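Local coordinates for putative exported protein (Bordetella pertussis Tohama I, PDB 2PFY), which binds pyroglutamic acid as an extracytoplasmic solute receptor, and presumably delivers it to a tripartite ATP-independent periplasmic (TRAP) transporter, at residues T7-D12 with S41-L46; L76-S81 with S282-K287; V113-S118 with S209-N214; K128-A133 with V196-D201; S150-L155 with A278-D283. One frame throughout, in Å; residues are numbered along the deposited sequence.

Interaction 1 (T7-D12 with S41-L46); sequences TAEQPD and SNSTLL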
# COMPACT_ATOMS: atom_id res chain seq x y z
N THR A 7 10.83 -5.43 -9.63
CA THR A 7 9.96 -6.29 -8.82
C THR A 7 8.65 -5.52 -8.60
O THR A 7 8.66 -4.31 -8.36
CB THR A 7 10.62 -6.72 -7.47
OG1 THR A 7 9.70 -7.54 -6.72
CG2 THR A 7 10.99 -5.47 -6.61
N ALA A 8 7.53 -6.23 -8.67
CA ALA A 8 6.22 -5.71 -8.28
C ALA A 8 5.61 -6.68 -7.29
O ALA A 8 5.76 -7.92 -7.41
CB ALA A 8 5.31 -5.53 -9.49
N GLU A 9 4.93 -6.12 -6.31
CA GLU A 9 4.43 -6.86 -5.15
C GLU A 9 3.26 -7.83 -5.44
O GLU A 9 3.20 -8.97 -4.95
CB GLU A 9 3.95 -5.80 -4.18
CG GLU A 9 4.30 -6.01 -2.79
CD GLU A 9 3.72 -4.95 -1.92
OE1 GLU A 9 4.46 -4.37 -1.12
OE2 GLU A 9 2.51 -4.71 -2.01
N GLN A 10 2.32 -7.37 -6.25
CA GLN A 10 1.02 -8.01 -6.39
C GLN A 10 0.92 -8.78 -7.72
O GLN A 10 1.70 -8.52 -8.66
CB GLN A 10 -0.04 -6.92 -6.29
CG GLN A 10 0.03 -6.10 -4.97
CD GLN A 10 -0.18 -7.00 -3.75
OE1 GLN A 10 -0.95 -7.97 -3.81
NE2 GLN A 10 0.52 -6.70 -2.65
N PRO A 11 -0.03 -9.72 -7.81
CA PRO A 11 -0.21 -10.47 -9.04
C PRO A 11 -0.70 -9.61 -10.21
O PRO A 11 -1.08 -8.47 -10.01
CB PRO A 11 -1.30 -11.50 -8.66
CG PRO A 11 -2.04 -10.87 -7.57
CD PRO A 11 -0.98 -10.17 -6.76
N ASP A 12 -0.61 -10.15 -11.42
CA ASP A 12 -1.01 -9.47 -12.64
C ASP A 12 -2.51 -9.08 -12.62
O ASP A 12 -2.91 -8.13 -13.31
CB ASP A 12 -0.62 -10.36 -13.84
CG ASP A 12 0.89 -10.36 -14.10
OD1 ASP A 12 1.59 -9.47 -13.61
OD2 ASP A 12 1.38 -11.27 -14.79
N SER A 41 6.27 -9.86 -11.29
CA SER A 41 5.27 -9.44 -10.33
C SER A 41 5.01 -10.55 -9.30
O SER A 41 5.72 -11.59 -9.26
CB SER A 41 4.00 -9.09 -11.07
OG SER A 41 3.51 -10.27 -11.65
N ASN A 42 3.96 -10.34 -8.50
CA ASN A 42 3.54 -11.27 -7.45
C ASN A 42 4.63 -11.62 -6.44
O ASN A 42 4.63 -12.74 -5.87
CB ASN A 42 2.96 -12.54 -8.07
CG ASN A 42 2.06 -13.30 -7.08
OD1 ASN A 42 1.30 -12.69 -6.31
ND2 ASN A 42 2.16 -14.62 -7.10
N SER A 43 5.55 -10.67 -6.19
CA SER A 43 6.57 -10.84 -5.15
C SER A 43 7.41 -12.12 -5.35
O SER A 43 7.99 -12.67 -4.40
CB SER A 43 5.93 -10.84 -3.75
OG SER A 43 5.32 -9.60 -3.44
N THR A 44 7.52 -12.60 -6.59
CA THR A 44 8.30 -13.82 -6.83
C THR A 44 9.81 -13.58 -6.75
O THR A 44 10.57 -14.52 -6.54
CB THR A 44 7.93 -14.49 -8.17
OG1 THR A 44 8.11 -13.54 -9.23
CG2 THR A 44 6.47 -14.86 -8.15
N LEU A 45 10.24 -12.33 -6.96
CA LEU A 45 11.65 -11.98 -6.94
C LEU A 45 12.04 -11.52 -5.53
O LEU A 45 12.97 -12.03 -4.92
CB LEU A 45 11.90 -10.86 -7.97
CG LEU A 45 13.25 -10.51 -8.52
CD1 LEU A 45 14.05 -11.80 -8.75
CD2 LEU A 45 13.05 -9.71 -9.84
N LEU A 46 11.34 -10.54 -5.02
CA LEU A 46 11.52 -10.00 -3.67
C LEU A 46 10.16 -9.89 -3.00
O LEU A 46 9.22 -9.42 -3.61
CB LEU A 46 12.11 -8.58 -3.74
CG LEU A 46 13.57 -8.49 -4.22
CD1 LEU A 46 13.93 -7.12 -4.72
CD2 LEU A 46 14.50 -8.87 -3.07
O HOH W 1 8.72 -9.81 -7.58
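Ser-41 OG stands above the carboxylate plane of Asp-12 and donates to OD1 at 2.9 Å. The serine opens a type I' beta turn, Ser-41 to Thr-44, whose two central residues, Asn-42 and Ser-43, have positive phi angles; it fits against the loop that follows strand 2-7, and both loops leave the ends of parallel strands in a type II periplasmic binding protein fold. The carbonyl of Gln-10 is met in a similar way, with Asn-42 N over the face of its peptide group, 2.9 Å from Gln-10 O. The next two acceptors are approached in their own planes: Ser-43 N donates to Ala-8 O at 3.0 Å, almost straight, and Ser-43 OG uses a lone pair of Glu-9 O at 2.7 Å. Asn-42 has CG anti to its backbone N (chi1 -159°), beside Pro-11, and its OD1 lies 3.4 Å from Pro-11 CD. Around the turn the polar ends have further partners: Asp-12 OD1 also pairs with Arg-21, and Glu-9 OE1 makes a salt bridge to Arg-48, a residue of the pyroglutamate pocket. Gln-10 NE2 donates to Glu-9 OE2, and the Gln-10 side chain comes within about 5 Å of the bound pyroglutamate. At the far end a water bridges the end of strand 2-7 and the loop 41-46, 2.6 Å from Thr-7 OG1 and accepting from Leu-45 N at 3.0 Å.

Interaction 2 (L76-S81 with S282-K287); sequences LFEIDS and SDWSKK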
# COMPACT_ATOMS: atom_id res chain seq x y z
N LEU A 76 7.80 8.41 8.99
CA LEU A 76 7.13 9.20 7.96
C LEU A 76 6.52 8.29 6.88
O LEU A 76 5.63 8.72 6.14
CB LEU A 76 8.10 10.19 7.31
CG LEU A 76 8.83 11.19 8.24
CD1 LEU A 76 9.82 12.11 7.47
CD2 LEU A 76 7.83 12.02 9.05
N PHE A 77 7.02 7.05 6.78
CA PHE A 77 6.59 6.12 5.71
C PHE A 77 5.27 5.38 6.05
O PHE A 77 4.71 4.65 5.22
CB PHE A 77 7.72 5.13 5.36
CG PHE A 77 8.86 5.75 4.56
CD1 PHE A 77 8.90 5.63 3.18
CD2 PHE A 77 9.89 6.46 5.20
CE1 PHE A 77 9.94 6.20 2.43
CE2 PHE A 77 10.93 7.05 4.44
CZ PHE A 77 10.96 6.91 3.06
N GLU A 78 4.76 5.58 7.27
CA GLU A 78 3.48 4.95 7.65
C GLU A 78 2.38 5.92 8.08
O GLU A 78 1.36 5.49 8.66
CB GLU A 78 3.70 3.86 8.71
CG GLU A 78 4.16 4.42 10.05
CD GLU A 78 4.47 3.36 11.09
OE1 GLU A 78 4.86 2.22 10.74
OE2 GLU A 78 4.33 3.70 12.28
N ILE A 79 2.54 7.21 7.80
CA ILE A 79 1.46 8.15 8.10
C ILE A 79 0.17 7.83 7.31
O ILE A 79 -0.92 8.17 7.74
CB ILE A 79 1.89 9.67 7.93
CG1 ILE A 79 0.88 10.63 8.57
CG2 ILE A 79 2.08 10.08 6.48
CD1 ILE A 79 0.64 10.46 10.06
N ASP A 80 0.32 7.16 6.16
CA ASP A 80 -0.82 6.78 5.33
C ASP A 80 -1.64 5.63 5.91
O ASP A 80 -2.68 5.23 5.35
CB ASP A 80 -0.34 6.46 3.88
CG ASP A 80 0.47 5.16 3.79
OD1 ASP A 80 0.63 4.45 4.81
OD2 ASP A 80 0.99 4.85 2.70
N SER A 81 -1.18 5.09 7.04
CA SER A 81 -1.86 3.96 7.69
C SER A 81 -2.48 4.30 9.06
O SER A 81 -2.93 3.40 9.76
CB SER A 81 -0.92 2.75 7.79
OG SER A 81 -0.47 2.35 6.50
N SER A 282 -1.21 10.14 17.86
CA SER A 282 -0.49 10.64 19.02
C SER A 282 0.83 9.86 19.17
O SER A 282 1.91 10.48 19.22
CB SER A 282 -1.38 10.59 20.28
OG SER A 282 -0.64 10.53 21.49
N ASP A 283 0.75 8.53 19.21
CA ASP A 283 1.90 7.63 19.22
C ASP A 283 2.87 7.98 18.09
O ASP A 283 4.09 7.97 18.28
CB ASP A 283 1.45 6.18 19.01
CG ASP A 283 0.92 5.52 20.27
OD1 ASP A 283 1.12 6.09 21.36
OD2 ASP A 283 0.31 4.42 20.18
N TRP A 284 2.30 8.27 16.91
CA TRP A 284 3.09 8.56 15.71
C TRP A 284 3.82 9.90 15.86
O TRP A 284 5.02 9.97 15.57
CB TRP A 284 2.20 8.59 14.47
CG TRP A 284 2.95 8.88 13.18
CD1 TRP A 284 3.52 7.96 12.34
CD2 TRP A 284 3.20 10.17 12.59
NE1 TRP A 284 4.10 8.59 11.26
CE2 TRP A 284 3.92 9.94 11.38
CE3 TRP A 284 2.87 11.48 12.94
CZ2 TRP A 284 4.33 10.98 10.55
CZ3 TRP A 284 3.27 12.52 12.10
CH2 TRP A 284 4.00 12.26 10.92
N SER A 285 3.09 10.93 16.29
CA SER A 285 3.65 12.27 16.51
C SER A 285 4.83 12.29 17.47
O SER A 285 5.78 13.05 17.27
CB SER A 285 2.56 13.21 17.03
OG SER A 285 1.77 13.72 15.97
N LYS A 286 4.76 11.46 18.51
CA LYS A 286 5.84 11.33 19.47
C LYS A 286 7.14 10.82 18.82
O LYS A 286 8.22 11.39 19.06
CB LYS A 286 5.44 10.43 20.66
CG LYS A 286 4.35 11.03 21.57
CD LYS A 286 3.89 10.04 22.66
CE LYS A 286 2.75 10.61 23.51
NZ LYS A 286 2.14 9.61 24.46
N LYS A 287 7.03 9.78 17.98
CA LYS A 287 8.22 9.14 17.39
C LYS A 287 8.67 9.79 16.08
O LYS A 287 9.79 9.58 15.61
CB LYS A 287 8.03 7.62 17.26
CG LYS A 287 6.90 7.18 16.29
CD LYS A 287 6.92 5.69 15.99
CE LYS A 287 5.96 5.38 14.83
NZ LYS A 287 5.72 3.93 14.67
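Lys-287 NZ donates to Glu-78 OE2 at 2.8 Å, a salt bridge in which the ammonium nitrogen approaches on the syn side, 31° out of the carboxylate plane. Both chains are extended beyond CG and cross at about a right angle, the lysine coming from an exposed site on helix 267-287 and the glutamate from a buried one. Next to this pair the contact turns apolar. Ile-79 sets CD1 over the centre of the six-membered ring of Trp-284, 3.5 Å from the centroid and only 9° off the normal, a CH-pi contact. Trp-284 CG is anti to its backbone N, and the indole extends from the helix to the 3-10 segment 76-81. Glu-78 CG lies at the ring edge, 4.3 Å from Trp-284 CD1, and Leu-76 CD2 packs against Trp-284 CZ2 at 3.9 Å. The indole N-H is also used, donating to Pro-75 O. Helix 290-300 completes the surroundings, with Leu-295 on Ile-79 and Leu-296 on Trp-284. The joint thus ties the connection between strand 62-66 and helix 89-108 to the C-terminal helices, and Glu-78, a buried residue, gains a compensating charge from Lys-287, which would be expected to favour its ionised form.

Interaction 3 (V113-S118 with S209-N214); sequences VLVYGS and SFVIAN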
# COMPACT_ATOMS: atom_id res chain seq x y z
N VAL A 113 15.83 6.54 -5.43
CA VAL A 113 15.04 7.57 -6.09
C VAL A 113 13.55 7.17 -6.06
O VAL A 113 13.20 6.07 -6.49
CB VAL A 113 15.47 7.75 -7.60
CG1 VAL A 113 14.59 8.73 -8.32
CG2 VAL A 113 16.94 8.16 -7.69
N LEU A 114 12.71 8.06 -5.55
CA LEU A 114 11.27 7.91 -5.59
C LEU A 114 10.81 8.28 -6.99
O LEU A 114 10.96 9.42 -7.41
CB LEU A 114 10.62 8.79 -4.50
CG LEU A 114 9.10 9.08 -4.32
CD1 LEU A 114 8.13 8.10 -4.97
CD2 LEU A 114 8.79 9.24 -2.82
N VAL A 115 10.30 7.30 -7.73
CA VAL A 115 9.87 7.53 -9.09
C VAL A 115 8.39 7.96 -9.10
O VAL A 115 8.06 9.05 -9.60
CB VAL A 115 10.12 6.28 -9.97
CG1 VAL A 115 9.56 6.50 -11.38
CG2 VAL A 115 11.64 5.91 -9.98
N TYR A 116 7.49 7.13 -8.57
CA TYR A 116 6.09 7.55 -8.48
C TYR A 116 5.35 6.77 -7.39
O TYR A 116 5.86 5.75 -6.94
CB TYR A 116 5.37 7.45 -9.85
CG TYR A 116 4.95 6.02 -10.25
CD1 TYR A 116 3.73 5.47 -9.78
CD2 TYR A 116 5.76 5.25 -11.09
CE1 TYR A 116 3.36 4.13 -10.14
CE2 TYR A 116 5.38 3.93 -11.49
CZ TYR A 116 4.18 3.40 -10.99
OH TYR A 116 3.82 2.13 -11.35
N GLY A 117 4.18 7.30 -6.98
CA GLY A 117 3.27 6.66 -6.04
C GLY A 117 1.91 6.37 -6.66
O GLY A 117 1.53 6.96 -7.68
N SER A 118 1.17 5.44 -6.06
CA SER A 118 -0.25 5.24 -6.41
C SER A 118 -0.90 4.64 -5.20
O SER A 118 -0.24 3.95 -4.42
CB SER A 118 -0.43 4.32 -7.62
OG SER A 118 -0.01 4.96 -8.80
N SER A 209 1.32 2.90 -2.39
CA SER A 209 2.36 2.03 -2.90
C SER A 209 3.32 2.94 -3.69
O SER A 209 2.89 3.93 -4.28
CB SER A 209 1.66 0.99 -3.76
OG SER A 209 2.33 0.78 -4.96
N PHE A 210 4.61 2.66 -3.69
CA PHE A 210 5.49 3.44 -4.58
C PHE A 210 6.50 2.64 -5.37
O PHE A 210 6.75 1.46 -5.08
CB PHE A 210 6.13 4.73 -3.92
CG PHE A 210 7.06 4.47 -2.74
CD1 PHE A 210 7.50 5.55 -1.96
CD2 PHE A 210 7.46 3.17 -2.35
CE1 PHE A 210 8.35 5.38 -0.83
CE2 PHE A 210 8.31 2.98 -1.23
CZ PHE A 210 8.75 4.10 -0.45
N VAL A 211 7.07 3.30 -6.38
CA VAL A 211 8.05 2.71 -7.26
C VAL A 211 9.34 3.47 -7.01
O VAL A 211 9.39 4.70 -7.11
CB VAL A 211 7.61 2.77 -8.73
CG1 VAL A 211 8.80 2.42 -9.71
CG2 VAL A 211 6.44 1.80 -8.95
N ILE A 212 10.36 2.74 -6.60
CA ILE A 212 11.59 3.35 -6.12
C ILE A 212 12.75 2.75 -6.94
O ILE A 212 12.73 1.56 -7.24
CB ILE A 212 11.81 3.13 -4.57
CG1 ILE A 212 11.64 1.65 -4.18
CG2 ILE A 212 10.84 4.01 -3.72
CD1 ILE A 212 12.10 1.27 -2.76
N ALA A 213 13.75 3.56 -7.29
CA ALA A 213 14.87 3.09 -8.12
C ALA A 213 16.22 3.20 -7.42
O ALA A 213 16.41 4.02 -6.53
CB ALA A 213 14.89 3.81 -9.51
N ASN A 214 17.15 2.31 -7.78
CA ASN A 214 18.54 2.39 -7.29
C ASN A 214 19.14 3.68 -7.86
O ASN A 214 19.16 3.85 -9.07
CB ASN A 214 19.33 1.17 -7.76
CG ASN A 214 20.79 1.19 -7.28
OD1 ASN A 214 21.67 1.80 -7.92
ND2 ASN A 214 21.05 0.52 -6.16
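Val-211 is the bump, set over one face of the Tyr-116 ring and flanked by Val-115. Its CB sits 3.7 Å above the ring plane, displaced toward the rim, while CG2 comes to 3.4 Å from Tyr-116 CZ. Tyr-116 CG lies between the backbone N and the carbonyl carbon (chi1 78°), and the ring beyond it leans over Val-211. Val-115 crowds the same valine, its CB 4.1 Å from Val-211 CG1, because the antiparallel ladder contains a classic beta bulge: Val-115 and Tyr-116 both face Val-211. Val-115 N donates to Val-211 O at 2.8 Å and Tyr-116 N adds a weak bond to the same oxygen. Val-115 CG2 also packs against Ala-213 CB at 3.9 Å. The face bearing Leu-114, Phe-210 and Ile-212 is shaped differently. Gly-117, with no side chain, pairs with Phe-210 at 4.2 Å between CA atoms. Leu-114 CD1 crosses to Phe-210 CD1, and Ile-212 CG2 covers the centre of one face of the phenylalanine ring. Strand 112-119 is an edge strand of the five-strand sheet, and strand 208-214 bonds on its other side to strand 62-66. Helix 15-30 covers Tyr-116 and Ser-118, while helix 89-108 lies over the other face, with Leu-107 against Leu-114, Phe-210 and Ile-212.

Interaction 4 (K128-A133 with V196-D201); sequences KKPVAA and VKYYYD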
# COMPACT_ATOMS: atom_id res chain seq x y z
N LYS A 128 -15.21 -13.94 9.06
CA LYS A 128 -15.95 -15.17 8.80
C LYS A 128 -17.29 -15.19 9.52
O LYS A 128 -18.11 -16.05 9.21
CB LYS A 128 -15.14 -16.41 9.17
CG LYS A 128 -13.85 -16.53 8.40
CD LYS A 128 -12.88 -17.41 9.12
CE LYS A 128 -12.83 -18.76 8.50
NZ LYS A 128 -11.78 -19.52 9.22
N LYS A 129 -17.48 -14.23 10.45
CA LYS A 129 -18.70 -14.11 11.26
C LYS A 129 -19.08 -12.65 11.32
O LYS A 129 -18.23 -11.80 11.15
CB LYS A 129 -18.47 -14.61 12.70
CG LYS A 129 -18.39 -16.12 12.82
CD LYS A 129 -19.05 -16.62 14.14
CE LYS A 129 -20.60 -16.63 14.02
NZ LYS A 129 -21.23 -17.32 15.16
N PRO A 130 -20.36 -12.34 11.61
CA PRO A 130 -20.70 -10.93 11.78
C PRO A 130 -19.87 -10.24 12.87
O PRO A 130 -19.56 -10.84 13.90
CB PRO A 130 -22.18 -10.97 12.19
CG PRO A 130 -22.72 -12.23 11.61
CD PRO A 130 -21.54 -13.22 11.77
N VAL A 131 -19.54 -8.98 12.64
CA VAL A 131 -18.83 -8.16 13.61
C VAL A 131 -19.53 -6.81 13.71
O VAL A 131 -19.86 -6.20 12.70
CB VAL A 131 -17.33 -7.98 13.20
CG1 VAL A 131 -16.64 -6.94 14.09
CG2 VAL A 131 -16.59 -9.31 13.28
N ALA A 132 -19.77 -6.34 14.95
CA ALA A 132 -20.41 -5.04 15.19
C ALA A 132 -19.62 -4.12 16.16
O ALA A 132 -19.95 -2.96 16.31
CB ALA A 132 -21.87 -5.23 15.70
N ALA A 133 -18.59 -4.67 16.81
CA ALA A 133 -17.74 -3.94 17.75
C ALA A 133 -16.41 -4.69 17.93
O ALA A 133 -16.34 -5.86 17.63
CB ALA A 133 -18.46 -3.79 19.13
N VAL A 196 -13.62 -15.87 3.17
CA VAL A 196 -14.30 -15.04 4.16
C VAL A 196 -15.72 -14.75 3.69
O VAL A 196 -16.02 -14.97 2.51
CB VAL A 196 -13.59 -13.68 4.45
CG1 VAL A 196 -12.62 -13.84 5.60
CG2 VAL A 196 -12.93 -13.07 3.15
N LYS A 197 -16.57 -14.26 4.59
CA LYS A 197 -17.98 -14.04 4.25
C LYS A 197 -18.50 -12.62 4.36
O LYS A 197 -19.44 -12.25 3.66
CB LYS A 197 -18.89 -14.96 5.09
CG LYS A 197 -19.23 -16.26 4.39
CD LYS A 197 -17.99 -17.17 4.24
CE LYS A 197 -17.94 -17.82 2.83
NZ LYS A 197 -16.59 -18.36 2.46
N TYR A 198 -17.94 -11.84 5.28
CA TYR A 198 -18.41 -10.47 5.53
C TYR A 198 -17.34 -9.46 5.19
O TYR A 198 -16.20 -9.64 5.58
CB TYR A 198 -18.80 -10.29 7.01
CG TYR A 198 -19.93 -11.21 7.38
CD1 TYR A 198 -21.26 -10.80 7.26
CD2 TYR A 198 -19.68 -12.52 7.76
CE1 TYR A 198 -22.31 -11.67 7.56
CE2 TYR A 198 -20.74 -13.40 8.08
CZ TYR A 198 -22.04 -12.97 7.97
OH TYR A 198 -23.08 -13.86 8.29
N TYR A 199 -17.71 -8.39 4.49
CA TYR A 199 -16.81 -7.27 4.24
C TYR A 199 -17.46 -6.02 4.80
O TYR A 199 -18.64 -5.76 4.52
CB TYR A 199 -16.54 -7.12 2.71
CG TYR A 199 -15.82 -5.85 2.37
CD1 TYR A 199 -14.44 -5.75 2.55
CD2 TYR A 199 -16.52 -4.72 1.89
CE1 TYR A 199 -13.76 -4.58 2.24
CE2 TYR A 199 -15.84 -3.53 1.60
CZ TYR A 199 -14.45 -3.49 1.78
OH TYR A 199 -13.76 -2.32 1.51
N TYR A 200 -16.73 -5.26 5.60
CA TYR A 200 -17.23 -4.02 6.17
C TYR A 200 -16.41 -2.90 5.54
O TYR A 200 -15.18 -2.92 5.61
CB TYR A 200 -17.09 -4.00 7.74
CG TYR A 200 -17.90 -5.13 8.38
CD1 TYR A 200 -19.26 -4.95 8.67
CD2 TYR A 200 -17.33 -6.39 8.59
CE1 TYR A 200 -20.01 -6.00 9.17
CE2 TYR A 200 -18.06 -7.43 9.09
CZ TYR A 200 -19.40 -7.23 9.39
OH TYR A 200 -20.13 -8.28 9.89
N ASP A 201 -17.12 -1.93 4.93
CA ASP A 201 -16.53 -0.83 4.18
C ASP A 201 -16.01 0.21 5.20
O ASP A 201 -16.59 1.29 5.37
CB ASP A 201 -17.61 -0.24 3.23
CG ASP A 201 -17.06 0.84 2.26
OD1 ASP A 201 -15.85 1.17 2.31
OD2 ASP A 201 -17.85 1.37 1.43
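Tyr-198 and Tyr-200 reach the loop 128-133 with nearly the same conformation: each has CG anti to its carbonyl carbon (chi1 -62° and -61°), and each sends its ring off the strand toward the loop backbone. The two rings are then used quite differently. Tyr-198 works through its face. Pro-130 N lies 3.7 Å above the ring plane near Tyr-198 CE2, toward the rim, and the proline ring runs obliquely on past it until Pro-130 CG is 3.7 Å from Tyr-198 OH. At the edge of the same ring, in its plane, Lys-128 O approaches Tyr-198 CE2 to 3.9 Å. Tyr-200 works through its tip: its hydroxyl oxygen accepts from Val-131 N at 2.9 Å, with an N-H...O angle of 164°, and Pro-130 CA lies beside it. Val-131 CB packs on Tyr-200 CE2 at 4.2 Å. The strand 198-201 that carries both tyrosines is an inner strand of a four-strand mixed sheet, between 124-127 and 261-264, and a classic beta bulge marks its entry, Lys-197 and Tyr-198 both facing Thr-127. Tyr-199, between the two tyrosines in sequence, meets Tyr-126 edge-to-face. Glu-263 touches both Tyr-198 and Tyr-200. The lysines show more irregular chains. The Lys-128 side chain crosses that of Val-196 at about a right angle, CG 4.1 Å from Val-196 CG1, then bends at chi3. Lys-197 starts toward the loop but folds back, leaving NZ in a weak hydrogen bond to Val-196 O at 3.4 Å.

Interaction 5 (S150-L155 with A278-D283); sequences SHMAAL and ATMVSD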
# COMPACT_ATOMS: atom_id res chain seq x y z
N SER A 150 0.10 -4.18 12.31
CA SER A 150 0.39 -5.01 13.49
C SER A 150 0.03 -4.30 14.80
O SER A 150 -0.67 -4.86 15.65
CB SER A 150 1.87 -5.40 13.54
OG SER A 150 2.11 -6.59 12.84
N HIS A 151 0.51 -3.07 14.92
CA HIS A 151 0.19 -2.21 16.04
C HIS A 151 -1.33 -1.95 16.14
O HIS A 151 -1.93 -2.06 17.22
CB HIS A 151 0.96 -0.89 15.93
CG HIS A 151 0.81 0.00 17.12
ND1 HIS A 151 0.69 1.37 17.01
CD2 HIS A 151 0.75 -0.28 18.44
CE1 HIS A 151 0.56 1.90 18.22
NE2 HIS A 151 0.60 0.92 19.10
N MSE A 152 -1.96 -1.63 15.01
CA MSE A 152 -3.40 -1.40 14.98
C MSE A 152 -4.19 -2.61 15.48
O MSE A 152 -5.14 -2.46 16.28
CB MSE A 152 -3.84 -1.00 13.58
CG MSE A 152 -5.33 -0.70 13.44
SE MSE A 152 -5.77 -0.79 11.55
CE MSE A 152 -5.63 -2.81 11.36
N ALA A 153 -3.82 -3.80 15.01
CA ALA A 153 -4.50 -5.03 15.37
C ALA A 153 -4.40 -5.32 16.87
O ALA A 153 -5.36 -5.77 17.47
CB ALA A 153 -3.95 -6.21 14.58
N ALA A 154 -3.23 -5.06 17.45
CA ALA A 154 -2.99 -5.27 18.87
C ALA A 154 -3.91 -4.35 19.69
O ALA A 154 -4.58 -4.80 20.63
CB ALA A 154 -1.53 -5.03 19.22
N LEU A 155 -3.98 -3.08 19.28
CA LEU A 155 -4.89 -2.12 19.90
C LEU A 155 -6.37 -2.48 19.78
O LEU A 155 -7.19 -2.06 20.61
CB LEU A 155 -4.64 -0.73 19.34
CG LEU A 155 -3.27 -0.12 19.63
CD1 LEU A 155 -3.15 1.17 18.85
CD2 LEU A 155 -3.05 0.09 21.13
N ALA A 278 -7.01 8.06 16.99
CA ALA A 278 -6.55 9.12 17.90
C ALA A 278 -5.28 8.71 18.66
O ALA A 278 -4.30 9.46 18.71
CB ALA A 278 -7.67 9.54 18.88
N THR A 279 -5.29 7.51 19.24
CA THR A 279 -4.10 6.97 19.91
C THR A 279 -2.90 6.88 18.96
O THR A 279 -1.80 7.34 19.28
CB THR A 279 -4.40 5.57 20.46
OG1 THR A 279 -5.53 5.63 21.33
CG2 THR A 279 -3.23 4.99 21.21
N MSE A 280 -3.13 6.30 17.78
CA MSE A 280 -2.02 6.06 16.87
C MSE A 280 -1.38 7.33 16.31
O MSE A 280 -0.16 7.35 16.15
CB MSE A 280 -2.42 5.08 15.75
CG MSE A 280 -2.67 3.67 16.27
SE MSE A 280 -3.05 2.40 14.81
CE MSE A 280 -1.30 2.58 13.81
N VAL A 281 -2.17 8.37 16.04
CA VAL A 281 -1.60 9.62 15.51
C VAL A 281 -0.80 10.35 16.61
O VAL A 281 0.17 11.06 16.31
CB VAL A 281 -2.66 10.53 14.85
CG1 VAL A 281 -3.56 11.22 15.88
CG2 VAL A 281 -2.01 11.57 13.94
N SER A 282 -1.21 10.14 17.86
CA SER A 282 -0.49 10.64 19.02
C SER A 282 0.83 9.86 19.17
O SER A 282 1.91 10.48 19.22
CB SER A 282 -1.38 10.59 20.28
OG SER A 282 -0.64 10.53 21.49
N ASP A 283 0.75 8.53 19.21
CA ASP A 283 1.90 7.63 19.22
C ASP A 283 2.87 7.98 18.09
O ASP A 283 4.09 7.97 18.28
CB ASP A 283 1.45 6.18 19.01
CG ASP A 283 0.92 5.52 20.27
OD1 ASP A 283 1.12 6.09 21.36
OD2 ASP A 283 0.31 4.42 20.18
O HOH W 2 0.34 1.64 21.98
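His-151 holds CG anti to its backbone N (chi1 -174°) and Met-280 holds CG anti to its carbonyl carbon, and the two side chains slide past each other in opposite directions across the gap between helices 147-155 and 267-287. Met-280, like Met-152, is a selenomethionine, and its chain is bent at chi3 (61°), which brings CE to 4.0 Å from His-151 ND1. The selenium itself stands oblique to the imidazole, 5.2 Å from the ring centroid, and rests on the other helix with 3.7 Å between Met-280 SE and Met-152 CB. Leu-155 closes in on the same side chain, its CD1 3.6 Å from Met-280 CG, and that methyl also lies over one face of the His-151 ring, toward the rim. At the ring edge the contact becomes polar. Asp-283 OD2 lies in the imidazole plane, 3.2 Å from His-151 CE1, and the carboxylate is turned 35° against the ring. A water in the same plane sits 3.0 Å from His-151 NE2 and donates a weak bond to Asp-283 OD2, linking the two side chains indirectly. The axes of segments 150-155 and 278-283 come no closer than 11.3 Å, a wide spacing spanned by these long side chains. Pro-83 touches both Met-152 and Met-280 and lines the join. Helix 147-155 connects the parallel strands 141-144 and 159-162 in a beta-alpha-beta crossover, entered just after the pyroglutamate-pocket residues Arg-143 and Tyr-145, and the contact packs this crossover helix against a C-terminal helix of the binding-protein fold.

Interaction 3 is the most thoroughly buried: a backbone ladder between the edge strand 112-119 and its neighbour, with apolar packing on both faces. It touches interaction 2 through Phe-77 against Phe-210. Interactions 2 and 5 share helix 267-287, their segments overlapping at Ser-282 and Asp-283, with centres about 9 Å apart; the first is a buried aromatic contact with one salt bridge, the second a partly buried join of selenomethionine, leucine and a water-linked histidine. Interaction 1 joins loops at the end of the same sheet as interaction 3, is dominated by backbone acceptors, and comes nearest the ligand. Interaction 4, on the four-strand sheet, lies farthest from the chain's centre and sets tyrosines against a partly exposed loop.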